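Local coordinates for protein saframycin Mx1 synthetase B (Legionella pneumophila subsp. pneumophila, PDB 3KXW) that belongs to the fatty acid AMP ligases, two-domain members of the ANL superfamily of AMP-binding enzymes, at residues L460-E474 / C489-L502. Sequence-based numbering, arbitrary orientation.
Sequences LIIIYGKNHYPQDIE and CAAFVIQEEHEYKL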
loop_
_atom_site.group_PDB
_atom_site.type_symbol
_atom_site.label_atom_id
_atom_site.label_comp_id
_atom_site.label_asym_id
_atom_site.label_seq_id
_atom_site.Cartn_x
_atom_site.Cartn_y
_atom_site.Cartn_z
ATOM N N LEU A 460 -11.805 11.829 8.797
ATOM C CA LEU A 460 -11.390 10.428 8.780
ATOM C C LEU A 460 -12.258 9.551 9.693
ATOM O O LEU A 460 -12.466 8.368 9.430
ATOM C CB LEU A 460 -9.912 10.310 9.172
ATOM C CG LEU A 460 -9.366 8.884 9.139
ATOM C CD1 LEU A 460 -9.204 8.428 7.697
ATOM C CD2 LEU A 460 -8.035 8.774 9.852
ATOM N N ILE A 461 -12.753 10.127 10.778
ATOM C CA ILE A 461 -13.672 9.398 11.648
ATOM C C ILE A 461 -14.949 9.029 10.886
ATOM O O ILE A 461 -15.478 7.925 11.028
ATOM C CB ILE A 461 -13.967 10.217 12.922
ATOM C CG1 ILE A 461 -12.737 10.128 13.838
ATOM C CG2 ILE A 461 -15.199 9.706 13.638
ATOM C CD1 ILE A 461 -12.654 11.205 14.874
ATOM N N ILE A 462 -15.419 9.956 10.060
ATOM C CA ILE A 462 -16.602 9.713 9.242
ATOM C C ILE A 462 -16.323 8.615 8.227
ATOM O O ILE A 462 -17.150 7.737 7.997
ATOM C CB ILE A 462 -17.049 11.003 8.510
ATOM C CG1 ILE A 462 -17.388 12.096 9.532
ATOM C CG2 ILE A 462 -18.227 10.718 7.557
ATOM C CD1 ILE A 462 -18.414 11.664 10.547
ATOM N N ILE A 463 -15.148 8.661 7.615
ATOM C CA ILE A 463 -14.755 7.635 6.652
ATOM C C ILE A 463 -14.669 6.241 7.265
ATOM O O ILE A 463 -15.177 5.275 6.690
ATOM C CB ILE A 463 -13.419 7.969 5.977
ATOM C CG1 ILE A 463 -13.581 9.212 5.106
ATOM C CG2 ILE A 463 -12.907 6.782 5.159
ATOM C CD1 ILE A 463 -15.020 9.436 4.609
ATOM N N TYR A 464 -14.011 6.129 8.417
ATOM C CA TYR A 464 -13.946 4.861 9.128
ATOM C C TYR A 464 -15.347 4.347 9.418
ATOM O O TYR A 464 -15.600 3.148 9.299
ATOM C CB TYR A 464 -13.108 4.960 10.421
ATOM C CG TYR A 464 -11.633 4.726 10.158
ATOM C CD1 TYR A 464 -10.930 5.568 9.329
ATOM C CD2 TYR A 464 -10.949 3.645 10.725
ATOM C CE1 TYR A 464 -9.574 5.361 9.056
ATOM C CE2 TYR A 464 -9.586 3.431 10.461
ATOM C CZ TYR A 464 -8.909 4.302 9.624
ATOM O OH TYR A 464 -7.558 4.128 9.329
ATOM N N GLY A 465 -16.256 5.255 9.758
ATOM C CA GLY A 465 -17.621 4.885 10.121
ATOM C C GLY A 465 -18.402 4.332 8.944
ATOM O O GLY A 465 -19.016 3.273 9.037
ATOM N N LYS A 466 -18.353 5.037 7.815
ATOM C CA LYS A 466 -19.131 4.633 6.651
ATOM C C LYS A 466 -18.579 3.359 6.031
ATOM O O LYS A 466 -19.311 2.616 5.378
ATOM C CB LYS A 466 -19.196 5.754 5.617
ATOM C CG LYS A 466 -17.905 5.948 4.889
ATOM C CD LYS A 466 -18.165 6.193 3.428
ATOM C CE LYS A 466 -18.870 7.497 3.227
ATOM N NZ LYS A 466 -18.658 8.041 1.831
ATOM N N ASN A 467 -17.288 3.104 6.242
ATOM C CA ASN A 467 -16.677 1.836 5.822
ATOM C C ASN A 467 -16.848 0.666 6.801
ATOM O O ASN A 467 -16.399 -0.434 6.516
ATOM C CB ASN A 467 -15.198 2.034 5.496
ATOM C CG ASN A 467 -14.993 2.796 4.203
ATOM O OD1 ASN A 467 -14.144 3.674 4.110
ATOM N ND2 ASN A 467 -15.774 2.462 3.203
ATOM N N HIS A 468 -17.517 0.907 7.927
ATOM C CA HIS A 468 -17.785 -0.111 8.951
ATOM C C HIS A 468 -16.509 -0.698 9.580
ATOM O O HIS A 468 -16.525 -1.823 10.069
ATOM C CB HIS A 468 -18.673 -1.262 8.423
ATOM C CG HIS A 468 -19.847 -0.808 7.611
ATOM N ND1 HIS A 468 -20.757 0.124 8.067
ATOM C CD2 HIS A 468 -20.270 -1.170 6.375
ATOM C CE1 HIS A 468 -21.673 0.336 7.138
ATOM N NE2 HIS A 468 -21.403 -0.438 6.101
ATOM N N TYR A 469 -15.421 0.067 9.581
ATOM C CA TYR A 469 -14.171 -0.427 10.150
ATOM C C TYR A 469 -14.241 -0.784 11.639
ATOM O O TYR A 469 -13.691 -1.801 12.048
ATOM C CB TYR A 469 -13.045 0.566 9.952
ATOM C CG TYR A 469 -12.562 0.691 8.532
ATOM C CD1 TYR A 469 -12.552 -0.401 7.685
ATOM C CD2 TYR A 469 -12.072 1.900 8.058
ATOM C CE1 TYR A 469 -12.084 -0.289 6.379
ATOM C CE2 TYR A 469 -11.611 2.021 6.772
ATOM C CZ TYR A 469 -11.620 0.926 5.937
ATOM O OH TYR A 469 -11.155 1.064 4.650
ATOM N N PRO A 470 -14.868 0.064 12.463
ATOM C CA PRO A 470 -14.897 -0.319 13.884
ATOM C C PRO A 470 -15.603 -1.648 14.136
ATOM O O PRO A 470 -15.057 -2.544 14.795
ATOM C CB PRO A 470 -15.649 0.845 14.538
ATOM C CG PRO A 470 -15.322 2.023 13.637
ATOM C CD PRO A 470 -15.387 1.429 12.253
ATOM N N GLN A 471 -16.812 -1.785 13.609
ATOM C CA GLN A 471 -17.587 -2.996 13.801
ATOM C C GLN A 471 -16.863 -4.211 13.214
ATOM O O GLN A 471 -16.870 -5.296 13.804
ATOM C CB GLN A 471 -18.991 -2.824 13.180
ATOM C CG GLN A 471 -19.721 -1.551 13.665
ATOM C CD GLN A 471 -19.150 -0.229 13.087
ATOM O OE1 GLN A 471 -18.480 -0.218 12.072
ATOM N NE2 GLN A 471 -19.450 0.879 13.744
ATOM N N ASP A 472 -16.216 -4.038 12.065
ATOM C CA ASP A 472 -15.594 -5.183 11.420
ATOM C C ASP A 472 -14.314 -5.624 12.117
ATOM O O ASP A 472 -13.998 -6.811 12.143
ATOM C CB ASP A 472 -15.369 -4.931 9.928
ATOM C CG ASP A 472 -16.669 -4.890 9.141
ATOM O OD1 ASP A 472 -17.712 -5.348 9.656
ATOM O OD2 ASP A 472 -16.648 -4.416 7.988
ATOM N N ILE A 473 -13.586 -4.666 12.684
ATOM C CA ILE A 473 -12.380 -4.959 13.462
ATOM C C ILE A 473 -12.777 -5.699 14.735
ATOM O O ILE A 473 -12.129 -6.659 15.127
ATOM C CB ILE A 473 -11.629 -3.681 13.835
ATOM C CG1 ILE A 473 -10.988 -3.030 12.605
ATOM C CG2 ILE A 473 -10.574 -3.960 14.898
ATOM C CD1 ILE A 473 -10.470 -1.619 12.879
ATOM N N GLU A 474 -13.855 -5.260 15.372
ATOM C CA GLU A 474 -14.340 -5.930 16.576
ATOM C C GLU A 474 -14.719 -7.378 16.265
ATOM O O GLU A 474 -14.411 -8.292 17.038
ATOM C CB GLU A 474 -15.509 -5.136 17.189
ATOM C CG GLU A 474 -15.062 -3.774 17.701
ATOM C CD GLU A 474 -16.213 -2.798 17.963
ATOM O OE1 GLU A 474 -17.383 -3.191 17.779
ATOM O OE2 GLU A 474 -15.937 -1.650 18.356
ATOM N N CYS A 489 -14.472 -6.171 23.411
ATOM C CA CYS A 489 -13.519 -5.275 22.777
ATOM C C CYS A 489 -14.235 -4.140 22.035
ATOM O O CYS A 489 -15.433 -4.207 21.761
ATOM C CB CYS A 489 -12.618 -6.044 21.800
ATOM S SG CYS A 489 -13.422 -6.540 20.234
ATOM N N ALA A 490 -13.478 -3.116 21.693
ATOM C CA ALA A 490 -14.022 -1.992 20.962
ATOM C C ALA A 490 -12.887 -1.388 20.147
ATOM O O ALA A 490 -11.744 -1.411 20.577
ATOM C CB ALA A 490 -14.606 -0.968 21.917
ATOM N N ALA A 491 -13.211 -0.903 18.952
ATOM C CA ALA A 491 -12.230 -0.252 18.086
ATOM C C ALA A 491 -12.797 1.082 17.635
ATOM O O ALA A 491 -13.972 1.185 17.358
ATOM C CB ALA A 491 -11.936 -1.119 16.879
ATOM N N PHE A 492 -11.947 2.093 17.547
ATOM C CA PHE A 492 -12.403 3.408 17.143
ATOM C C PHE A 492 -11.205 4.250 16.812
ATOM O O PHE A 492 -10.084 3.931 17.206
ATOM C CB PHE A 492 -13.230 4.071 18.247
ATOM C CG PHE A 492 -12.583 4.044 19.598
ATOM C CD1 PHE A 492 -11.815 5.113 20.042
ATOM C CD2 PHE A 492 -12.721 2.947 20.424
ATOM C CE1 PHE A 492 -11.207 5.090 21.289
ATOM C CE2 PHE A 492 -12.111 2.919 21.676
ATOM C CZ PHE A 492 -11.363 3.993 22.109
ATOM N N VAL A 493 -11.449 5.358 16.127
ATOM C CA VAL A 493 -10.375 6.284 15.793
ATOM C C VAL A 493 -10.481 7.556 16.601
ATOM O O VAL A 493 -11.563 8.145 16.728
ATOM C CB VAL A 493 -10.407 6.652 14.300
ATOM C CG1 VAL A 493 -9.280 7.647 13.972
ATOM C CG2 VAL A 493 -10.263 5.410 13.472
ATOM N N ILE A 494 -9.341 7.972 17.143
ATOM C CA ILE A 494 -9.222 9.173 17.955
ATOM C C ILE A 494 -8.447 10.198 17.162
ATOM O O ILE A 494 -7.440 9.851 16.549
ATOM C CB ILE A 494 -8.424 8.853 19.235
ATOM C CG1 ILE A 494 -9.219 7.870 20.084
ATOM C CG2 ILE A 494 -8.097 10.107 20.023
ATOM C CD1 ILE A 494 -10.669 8.243 20.181
ATOM N N GLN A 495 -8.908 11.447 17.147
ATOM C CA GLN A 495 -8.081 12.513 16.574
ATOM C C GLN A 495 -7.345 13.200 17.703
ATOM O O GLN A 495 -7.957 13.633 18.670
ATOM C CB GLN A 495 -8.888 13.527 15.777
ATOM C CG GLN A 495 -7.973 14.481 15.017
ATOM C CD GLN A 495 -8.709 15.642 14.371
ATOM O OE1 GLN A 495 -9.903 15.836 14.582
ATOM N NE2 GLN A 495 -7.988 16.424 13.570
ATOM N N GLU A 496 -6.027 13.283 17.588
ATOM C CA GLU A 496 -5.211 13.668 18.723
ATOM C C GLU A 496 -4.055 14.536 18.249
ATOM O O GLU A 496 -3.077 14.034 17.694
ATOM C CB GLU A 496 -4.710 12.402 19.419
ATOM C CG GLU A 496 -3.785 12.616 20.598
ATOM C CD GLU A 496 -3.703 11.381 21.455
ATOM O OE1 GLU A 496 -4.474 11.291 22.431
ATOM O OE2 GLU A 496 -2.897 10.483 21.132
ATOM N N GLU A 497 -4.188 15.841 18.484
ATOM C CA GLU A 497 -3.341 16.879 17.884
ATOM C C GLU A 497 -2.757 16.518 16.524
ATOM O O GLU A 497 -1.682 15.917 16.412
ATOM C CB GLU A 497 -2.261 17.386 18.858
ATOM C CG GLU A 497 -1.173 16.390 19.176
ATOM C CD GLU A 497 -0.493 16.696 20.493
ATOM O OE1 GLU A 497 0.111 17.794 20.620
ATOM O OE2 GLU A 497 -0.557 15.829 21.396
ATOM N N HIS A 498 -3.500 16.888 15.488
ATOM C CA HIS A 498 -2.981 16.844 14.136
ATOM C C HIS A 498 -2.784 15.434 13.570
ATOM O O HIS A 498 -2.317 15.302 12.449
ATOM C CB HIS A 498 -1.664 17.644 14.054
ATOM C CG HIS A 498 -1.627 18.846 14.951
ATOM N ND1 HIS A 498 -2.472 19.924 14.788
ATOM C CD2 HIS A 498 -0.836 19.146 16.011
ATOM C CE1 HIS A 498 -2.218 20.826 15.719
ATOM N NE2 HIS A 498 -1.226 20.379 16.472
ATOM N N GLU A 499 -3.123 14.394 14.334
ATOM C CA GLU A 499 -3.039 13.019 13.838
ATOM C C GLU A 499 -4.267 12.181 14.184
ATOM O O GLU A 499 -4.985 12.464 15.151
ATOM C CB GLU A 499 -1.804 12.324 14.405
ATOM C CG GLU A 499 -0.663 13.276 14.606
ATOM C CD GLU A 499 0.647 12.564 14.809
ATOM O OE1 GLU A 499 0.718 11.692 15.709
ATOM O OE2 GLU A 499 1.598 12.893 14.064
ATOM N N TYR A 500 -4.504 11.148 13.387
ATOM C CA TYR A 500 -5.562 10.201 13.708
ATOM C C TYR A 500 -4.949 8.883 14.159
ATOM O O TYR A 500 -3.954 8.445 13.601
ATOM C CB TYR A 500 -6.476 9.981 12.509
ATOM C CG TYR A 500 -7.342 11.173 12.177
ATOM C CD1 TYR A 500 -8.615 11.311 12.732
ATOM C CD2 TYR A 500 -6.886 12.166 11.319
ATOM C CE1 TYR A 500 -9.414 12.399 12.427
ATOM C CE2 TYR A 500 -7.668 13.264 11.018
ATOM C CZ TYR A 500 -8.930 13.376 11.567
ATOM O OH TYR A 500 -9.700 14.466 11.252
ATOM N N LYS A 501 -5.541 8.254 15.169
ATOM C CA LYS A 501 -4.981 7.008 15.704
ATOM C C LYS A 501 -6.073 5.958 15.838
ATOM O O LYS A 501 -7.013 6.146 16.588
ATOM C CB LYS A 501 -4.331 7.251 17.071
ATOM C CG LYS A 501 -3.331 8.422 17.114
ATOM C CD LYS A 501 -2.591 8.519 18.460
ATOM C CE LYS A 501 -1.411 7.556 18.514
ATOM N NZ LYS A 501 -0.513 7.728 17.327
ATOM N N LEU A 502 -5.953 4.878 15.081
ATOM C CA LEU A 502 -6.839 3.746 15.249
ATOM C C LEU A 502 -6.541 3.121 16.600
ATOM O O LEU A 502 -5.391 2.780 16.899
ATOM C CB LEU A 502 -6.607 2.737 14.139
ATOM C CG LEU A 502 -7.331 1.409 14.262
ATOM C CD1 LEU A 502 -8.850 1.607 14.503
ATOM C CD2 LEU A 502 -7.053 0.527 13.026
HETATM O O HOH W 1 -9.823 13.999 8.383
#
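A chi1 of -178° turns L460 CG away from its own amide and swings CD2 to Y500, whose CG is anti to its carbonyl carbon; leucine and tyrosine run alongside one another, pointing opposite ways. L460 CB lies 3.8 Å from the centroid of the Y500 ring, only 6° off the ring normal, a CH-pi contact over the centre of the face, and L460 CD2 packs on Y500 CB; Q495 CG covers the opposite face, while I461 CD1 meets the ring edge. A water accepts from L460 N (3.0 Å) and also hydrogen-bonds Y500 OH, tying the first turn of helix 460-466 to the ring. One turn on, V493 CG2 sits over the Y464 ring, 3.7 Å from its centroid, with Y469 CD2 on the other face, clamping it. I473 and L502 meet tip to tip, their CD1 atoms 4.0 Å apart. The direct hydrogen bond between the segments is at the far end: E474, extended beyond CG, takes A491 N through the anti lone pair of OE2 (2.9 Å, N-H...O 162°), and the same oxygen forms a salt bridge with R558 of helix 554-567, so OE2 is gripped by two donors. The axes of helix 469-474 and strand 489-496 approach to 7.1 Å, running roughly antiparallel. Two short helices, joined through a Schellman motif at H468, thus pack against an antiparallel hairpin at the edge of a mixed sheet, an alpha+beta layer characteristic of the small C-terminal domain of ANL enzymes.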